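Local coordinates for protein LEOA (Escherichia coli, PDB 4AUR) that probably binds and hydrolyses GTP as a bacterial member of the dynamin family, at residues A[299-302]-A[303-307]; A[545-548]-A[549-552]; A[121-124]-A[125-128]. All coordinates share one frame; numbering follows the deposited sequence.

Interaction 1. Residues A[299-302]-A[303-307]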
loop_
_atom_site.group_PDB
_atom_site.type_symbol
_atom_site.label_atom_id
_atom_site.label_comp_id
_atom_site.label_asym_id
_atom_site.label_seq_id
_atom_site.Cartn_x
_atom_site.Cartn_y
_atom_site.Cartn_z
ATOM N N PHE A 299 -8.233 -2.216 -2.649
ATOM C CA PHE A 299 -9.272 -3.144 -3.030
ATOM C C PHE A 299 -10.554 -2.775 -2.351
ATOM O O PHE A 299 -11.580 -2.794 -2.961
ATOM C CB PHE A 299 -8.954 -4.605 -2.687
ATOM C CG PHE A 299 -10.178 -5.464 -2.721
ATOM C CD1 PHE A 299 -10.826 -5.693 -3.925
ATOM C CD2 PHE A 299 -10.752 -5.925 -1.574
ATOM C CE1 PHE A 299 -11.996 -6.421 -3.983
ATOM C CE2 PHE A 299 -11.926 -6.635 -1.619
ATOM C CZ PHE A 299 -12.549 -6.891 -2.824
ATOM N N VAL A 300 -10.486 -2.469 -1.070
ATOM C CA VAL A 300 -11.679 -2.215 -0.289
ATOM C C VAL A 300 -12.272 -0.890 -0.668
ATOM O O VAL A 300 -13.474 -0.748 -0.637
ATOM C CB VAL A 300 -11.384 -2.182 1.207
ATOM C CG1 VAL A 300 -12.640 -1.835 2.002
ATOM C CG2 VAL A 300 -10.793 -3.505 1.660
ATOM N N GLU A 301 -11.442 0.083 -1.011
ATOM C CA GLU A 301 -11.958 1.368 -1.448
ATOM C C GLU A 301 -12.702 1.173 -2.778
ATOM O O GLU A 301 -13.893 1.417 -2.858
ATOM C CB GLU A 301 -10.828 2.399 -1.535
ATOM C CG GLU A 301 -10.962 3.480 -2.606
ATOM C CD GLU A 301 -9.648 3.671 -3.379
ATOM O OE1 GLU A 301 -9.329 2.826 -4.279
ATOM O OE2 GLU A 301 -8.929 4.652 -3.061
ATOM N N LYS A 302 -12.001 0.695 -3.797
ATOM C CA LYS A 302 -12.618 0.381 -5.078
ATOM C C LYS A 302 -13.912 -0.409 -4.962
ATOM O O LYS A 302 -14.849 -0.133 -5.659
ATOM C CB LYS A 302 -11.644 -0.418 -5.930
ATOM C CG LYS A 302 -12.293 -1.178 -7.072
ATOM C CD LYS A 302 -11.328 -1.478 -8.211
ATOM C CE LYS A 302 -11.930 -2.469 -9.223
ATOM N NZ LYS A 302 -13.327 -2.185 -9.700
ATOM N N ASN A 303 -13.943 -1.427 -4.114
ATOM C CA ASN A 303 -15.126 -2.263 -3.977
ATOM C C ASN A 303 -16.254 -1.525 -3.347
ATOM O O ASN A 303 -17.380 -1.773 -3.679
ATOM C CB ASN A 303 -14.857 -3.519 -3.142
ATOM C CG ASN A 303 -16.006 -4.533 -3.209
ATOM O OD1 ASN A 303 -16.658 -4.820 -2.211
ATOM N ND2 ASN A 303 -16.250 -5.080 -4.401
ATOM N N ASP A 304 -15.944 -0.633 -2.422
ATOM C CA ASP A 304 -16.949 0.145 -1.731
ATOM C C ASP A 304 -17.518 1.183 -2.699
ATOM O O ASP A 304 -18.699 1.477 -2.670
ATOM C CB ASP A 304 -16.316 0.812 -0.504
ATOM C CG ASP A 304 -17.347 1.291 0.526
ATOM O OD1 ASP A 304 -18.554 1.015 0.356
ATOM O OD2 ASP A 304 -16.940 1.942 1.522
ATOM N N GLU A 305 -16.678 1.700 -3.584
ATOM C CA GLU A 305 -17.081 2.740 -4.509
ATOM C C GLU A 305 -17.910 2.159 -5.653
ATOM O O GLU A 305 -18.893 2.772 -6.081
ATOM C CB GLU A 305 -15.849 3.489 -5.020
ATOM C CG GLU A 305 -15.170 4.309 -3.921
ATOM C CD GLU A 305 -13.745 4.779 -4.254
ATOM O OE1 GLU A 305 -13.172 4.324 -5.281
ATOM O OE2 GLU A 305 -13.189 5.605 -3.469
ATOM N N ASP A 306 -17.515 0.987 -6.147
ATOM C CA ASP A 306 -18.327 0.211 -7.084
ATOM C C ASP A 306 -19.742 0.012 -6.562
ATOM O O ASP A 306 -20.693 0.148 -7.310
ATOM C CB ASP A 306 -17.750 -1.182 -7.316
ATOM C CG ASP A 306 -16.590 -1.213 -8.304
ATOM O OD1 ASP A 306 -16.198 -0.170 -8.869
ATOM O OD2 ASP A 306 -16.062 -2.327 -8.529
HETATM N N MSE A 307 -19.904 -0.342 -5.291
HETATM C CA MSE A 307 -21.257 -0.650 -4.785
HETATM C C MSE A 307 -22.145 0.547 -4.985
HETATM O O MSE A 307 -23.276 0.404 -5.421
HETATM C CB MSE A 307 -21.322 -1.059 -3.311
HETATM C CG MSE A 307 -20.444 -2.251 -2.950
HETATM SE SE MSE A 307 -21.108 -3.907 -3.780
HETATM C CE MSE A 307 -19.456 -4.395 -4.737
#
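K302 and D306 meet because their first torsions differ: the lysine carries CG opposite its own N (chi1 161°) and runs extended until a bend at chi4 turns NZ, whereas D306 keeps CG next to its N (chi1 -80°), so its carboxylate comes back toward the preceding turn. The result is an i to i+4 salt bridge on helix 275-343, with NZ of K302 3.0 Å from OD2 of D306. The ammonium reaches that oxygen on its syn side, lying 18° out of the carboxylate plane. NZ is also held by S402 OG and by the backbone O of Q399, both on helix 368-408, so the lysine ties its own helix to a neighbouring one.

One turn back, F299 and N303 lie alongside each other and point the same way. CB of N303 sits over one face of the phenyl ring, displaced toward its rim, and is 4.1 Å from CZ of F299. The amide is nearly parallel to the ring, and OD1 of N303 is probably hydrogen-bonded to S546 OG. F299 also packs on L433 and I437, which places this pair against helix 430-447.

On the exposed side, E301 and E305 set their carboxylates almost parallel, with OE1 of E301 4.2 Å from OE1 of E305. Underneath run ordinary alpha-helical bonds, among them D306 N to K302 O at 2.9 Å and E305 N to E301 O, also 2.9 Å.

Charge is thus handled differently around the helix: the two glutamates would probably repel each other mildly where solvent can screen them, while the carboxylate of buried D306 gains an ammonium partner that should help stabilise its negative charge.

Interaction 2. Residues A[545-548]-A[549-552]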
loop_
_atom_site.group_PDB
_atom_site.type_symbol
_atom_site.label_atom_id
_atom_site.label_comp_id
_atom_site.label_asym_id
_atom_site.label_seq_id
_atom_site.Cartn_x
_atom_site.Cartn_y
_atom_site.Cartn_z
ATOM N N LYS A 545 -21.817 -9.092 2.097
ATOM C CA LYS A 545 -20.680 -10.006 2.202
ATOM C C LYS A 545 -19.354 -9.271 2.267
ATOM O O LYS A 545 -18.302 -9.864 2.497
ATOM C CB LYS A 545 -20.650 -10.931 0.990
ATOM C CG LYS A 545 -21.875 -11.813 0.825
ATOM C CD LYS A 545 -21.644 -12.854 -0.267
ATOM C CE LYS A 545 -22.687 -13.965 -0.203
ATOM N NZ LYS A 545 -24.077 -13.432 -0.321
ATOM N N SER A 546 -19.411 -7.965 2.061
ATOM C CA SER A 546 -18.221 -7.146 2.069
ATOM C C SER A 546 -17.868 -6.611 3.451
ATOM O O SER A 546 -16.873 -5.939 3.605
ATOM C CB SER A 546 -18.397 -6.017 1.065
ATOM O OG SER A 546 -18.621 -6.571 -0.237
ATOM N N GLN A 547 -18.647 -6.937 4.471
ATOM C CA GLN A 547 -18.428 -6.324 5.753
ATOM C C GLN A 547 -17.191 -6.840 6.414
ATOM O O GLN A 547 -16.481 -6.095 7.055
ATOM C CB GLN A 547 -19.602 -6.546 6.697
ATOM C CG GLN A 547 -19.647 -5.497 7.803
ATOM C CD GLN A 547 -19.913 -4.099 7.253
ATOM O OE1 GLN A 547 -19.259 -3.136 7.640
ATOM N NE2 GLN A 547 -20.873 -3.991 6.333
ATOM N N ALA A 548 -16.936 -8.129 6.300
ATOM C CA ALA A 548 -15.902 -8.720 7.121
ATOM C C ALA A 548 -14.530 -8.090 6.848
ATOM O O ALA A 548 -13.713 -7.950 7.785
ATOM C CB ALA A 548 -15.864 -10.223 6.934
ATOM N N ILE A 549 -14.257 -7.713 5.594
ATOM C CA ILE A 549 -12.980 -7.046 5.306
ATOM C C ILE A 549 -13.000 -5.622 5.779
ATOM O O ILE A 549 -11.980 -5.122 6.235
ATOM C CB ILE A 549 -12.531 -6.969 3.820
ATOM C CG1 ILE A 549 -13.680 -7.200 2.865
ATOM C CG2 ILE A 549 -11.348 -7.885 3.542
ATOM C CD1 ILE A 549 -13.374 -6.718 1.471
ATOM N N ARG A 550 -14.130 -4.953 5.615
ATOM C CA ARG A 550 -14.252 -3.591 6.072
ATOM C C ARG A 550 -13.950 -3.517 7.556
ATOM O O ARG A 550 -13.196 -2.641 7.965
ATOM C CB ARG A 550 -15.617 -3.039 5.782
ATOM C CG ARG A 550 -15.884 -2.800 4.316
ATOM C CD ARG A 550 -17.326 -2.330 4.185
ATOM N NE ARG A 550 -17.883 -2.391 2.833
ATOM C CZ ARG A 550 -19.186 -2.243 2.552
ATOM N NH1 ARG A 550 -20.073 -2.024 3.527
ATOM N NH2 ARG A 550 -19.610 -2.304 1.288
ATOM N N ASP A 551 -14.502 -4.436 8.347
ATOM C CA ASP A 551 -14.180 -4.520 9.766
ATOM C C ASP A 551 -12.670 -4.619 9.957
ATOM O O ASP A 551 -12.096 -3.975 10.848
ATOM C CB ASP A 551 -14.811 -5.747 10.436
ATOM C CG ASP A 551 -16.352 -5.697 10.488
ATOM O OD1 ASP A 551 -16.961 -4.687 10.033
ATOM O OD2 ASP A 551 -16.959 -6.693 10.975
ATOM N N ASN A 552 -12.028 -5.438 9.143
ATOM C CA ASN A 552 -10.609 -5.715 9.301
ATOM C C ASN A 552 -9.754 -4.584 8.824
ATOM O O ASN A 552 -8.752 -4.240 9.439
ATOM C CB ASN A 552 -10.212 -6.997 8.551
ATOM C CG ASN A 552 -10.342 -8.231 9.413
ATOM O OD1 ASN A 552 -9.520 -8.474 10.288
ATOM N ND2 ASN A 552 -11.394 -9.001 9.191
#
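CB of S546 sits over one face of the R550 guanidinium, 3.9 Å from NH2 of R550, at the point where helix 547-567 begins in the dynamin-like helical domain. An i to i+4 backbone bond and the side chain of N552 satisfy the first carbonyls of this helix. The serine hydroxyl turns to another partner: OG is bonded to L542 O, at the end of the preceding helix 530-544.

Among the backbone acceptors, Q547 O takes the N-H of D551 at 2.9 Å, in a nearly straight bond (171° at the hydrogen). A548 O is gripped twice by N552. The side-chain ND2 of N552 approaches A548 O to 2.9 Å, and the backbone N of N552 adds a weak bond to A548 O at 3.3 Å. With its side chain lying back against its own helix, the asparagine also rests on A421 and I428 of a nearby loop.

R550 runs extended from CG to NE, past S546 O, and its NH2 makes a long, weak ion pair with D304. I549 packs on F299, V300 and L433. On the exposed side the amide of Q547 stands perpendicular to the guanidinium, and the two donors NE2 of Q547 and NH1 of R550 are 3.5 Å apart.

Interaction 3. Residues A[121-124]-A[125-128]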
loop_
_atom_site.group_PDB
_atom_site.type_symbol
_atom_site.label_atom_id
_atom_site.label_comp_id
_atom_site.label_asym_id
_atom_site.label_seq_id
_atom_site.Cartn_x
_atom_site.Cartn_y
_atom_site.Cartn_z
ATOM N N ASP A 121 54.358 -14.912 19.802
ATOM C CA ASP A 121 53.657 -15.906 20.619
ATOM C C ASP A 121 52.968 -15.269 21.825
ATOM O O ASP A 121 52.329 -15.953 22.632
ATOM C CB ASP A 121 54.632 -16.991 21.073
ATOM C CG ASP A 121 55.317 -17.677 19.905
ATOM O OD1 ASP A 121 54.602 -18.244 19.046
ATOM O OD2 ASP A 121 56.565 -17.627 19.837
ATOM N N GLY A 122 53.136 -13.951 21.949
ATOM C CA GLY A 122 52.189 -13.107 22.674
ATOM C C GLY A 122 50.991 -12.846 21.774
ATOM O O GLY A 122 50.014 -12.227 22.201
ATOM N N ARG A 123 51.096 -13.330 20.526
ATOM C CA ARG A 123 50.027 -13.297 19.510
ATOM C C ARG A 123 48.917 -14.342 19.703
ATOM O O ARG A 123 48.086 -14.540 18.819
ATOM C CB ARG A 123 50.646 -13.451 18.100
ATOM C CG ARG A 123 50.912 -12.121 17.398
ATOM C CD ARG A 123 52.350 -11.928 16.938
ATOM N NE ARG A 123 52.829 -10.603 17.344
ATOM C CZ ARG A 123 52.653 -9.474 16.664
ATOM N NH1 ARG A 123 52.019 -9.465 15.499
ATOM N NH2 ARG A 123 53.131 -8.336 17.152
ATOM N N LEU A 124 48.905 -15.019 20.846
ATOM C CA LEU A 124 47.821 -15.932 21.177
ATOM C C LEU A 124 46.581 -15.177 21.642
ATOM O O LEU A 124 45.468 -15.667 21.475
ATOM C CB LEU A 124 48.252 -16.939 22.254
ATOM C CG LEU A 124 48.781 -18.279 21.732
ATOM C CD1 LEU A 124 49.189 -19.166 22.907
ATOM C CD2 LEU A 124 47.759 -18.990 20.834
ATOM N N VAL A 125 46.770 -13.991 22.214
ATOM C CA VAL A 125 45.650 -13.216 22.740
ATOM C C VAL A 125 44.683 -12.756 21.650
ATOM O O VAL A 125 43.581 -12.332 21.953
ATOM C CB VAL A 125 46.100 -11.976 23.546
ATOM C CG1 VAL A 125 47.060 -12.388 24.654
ATOM C CG2 VAL A 125 46.722 -10.915 22.642
HETATM N N MSE A 126 45.086 -12.844 20.391
HETATM C CA MSE A 126 44.224 -12.442 19.304
HETATM C C MSE A 126 43.165 -13.488 19.082
HETATM O O MSE A 126 42.118 -13.215 18.481
HETATM C CB MSE A 126 45.088 -12.236 18.075
HETATM C CG MSE A 126 46.111 -11.123 18.303
HETATM SE SE MSE A 126 46.637 -10.367 16.573
HETATM C CE MSE A 126 46.940 -12.054 15.614
ATOM N N TYR A 127 43.410 -14.696 19.583
ATOM C CA TYR A 127 42.476 -15.797 19.410
ATOM C C TYR A 127 41.744 -16.168 20.698
ATOM O O TYR A 127 41.192 -17.242 20.788
ATOM C CB TYR A 127 43.221 -17.016 18.818
ATOM C CG TYR A 127 43.910 -16.752 17.468
ATOM C CD1 TYR A 127 43.372 -15.840 16.542
ATOM C CD2 TYR A 127 45.097 -17.413 17.123
ATOM C CE1 TYR A 127 43.989 -15.595 15.324
ATOM C CE2 TYR A 127 45.723 -17.176 15.903
ATOM C CZ TYR A 127 45.160 -16.261 15.006
ATOM O OH TYR A 127 45.755 -16.004 13.791
ATOM N N GLU A 128 41.749 -15.278 21.684
ATOM C CA GLU A 128 41.022 -15.485 22.927
ATOM C C GLU A 128 39.643 -14.834 22.811
ATOM O O GLU A 128 39.534 -13.632 22.638
ATOM C CB GLU A 128 41.762 -14.858 24.112
ATOM C CG GLU A 128 43.083 -15.516 24.506
ATOM C CD GLU A 128 43.802 -14.818 25.685
ATOM O OE1 GLU A 128 43.383 -13.708 26.134
ATOM O OE2 GLU A 128 44.805 -15.400 26.177
#
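R123 and M126 extend their side chains along the same side of a tight turn, the CG of R123 coming 4.4 Å from CE of M126, a selenomethionine in this crystal. A bend at chi3 (-47°) brings CE of M126 back toward CG of R123. Both side chains also rest on I158 of helix 156-165, and NH1 of R123 reaches outside the turn to form a salt bridge with D157 of the same helix.

V125 is set against the first part of the turn. Both its methyls face the carbonyl oxygen of G122, CG2 being the nearer at 3.6 Å from G122 O. The contact lies across the type I beta turn from G122 to V125; V125, with R123 and M126, also touches L112.

Y127 and L124 are on the exposed side and meet mainly through the backbone. Y127 N donates to L124 O at 3.0 Å, from well above the carbonyl plane (50° out of it). CB of Y127 lies 3.7 Å from the same L124 O, and the ring presents itself obliquely to the L124 and R123 carbonyls. E128 then takes the N-cap position of helix 129-136.

The segment follows the DTPG motif of the GTPase domain, after seven unmodelled residues, and probably corresponds to switch II. V125 O accepts from T131 OG1 and M126 O from R132 NH1, both on helix 129-136, with a weak bond from W161 NE1 to M126 O. With one hydrogen bond between its halves, the turn probably depends on these outside partners for its position.

Along the chain the order is interaction 3, interaction 1, interaction 2. Interaction 3 belongs to the GTPase domain, in the loop between strand 104-108 and helix 129-136, and its centre is about 68 Å from that of interaction 1 and 65 Å from that of interaction 2. The other two share the dynamin-like helical domain. Their centres are only about 11 Å apart although some 240 residues separate them in sequence, because helix 547-567 returns beside helix 275-343 and the two segments touch directly. Residues 299-307 and 545-552 therefore help join distant parts of the chain into one elongated bundle, while 121-128 lies far off, within the GTPase domain.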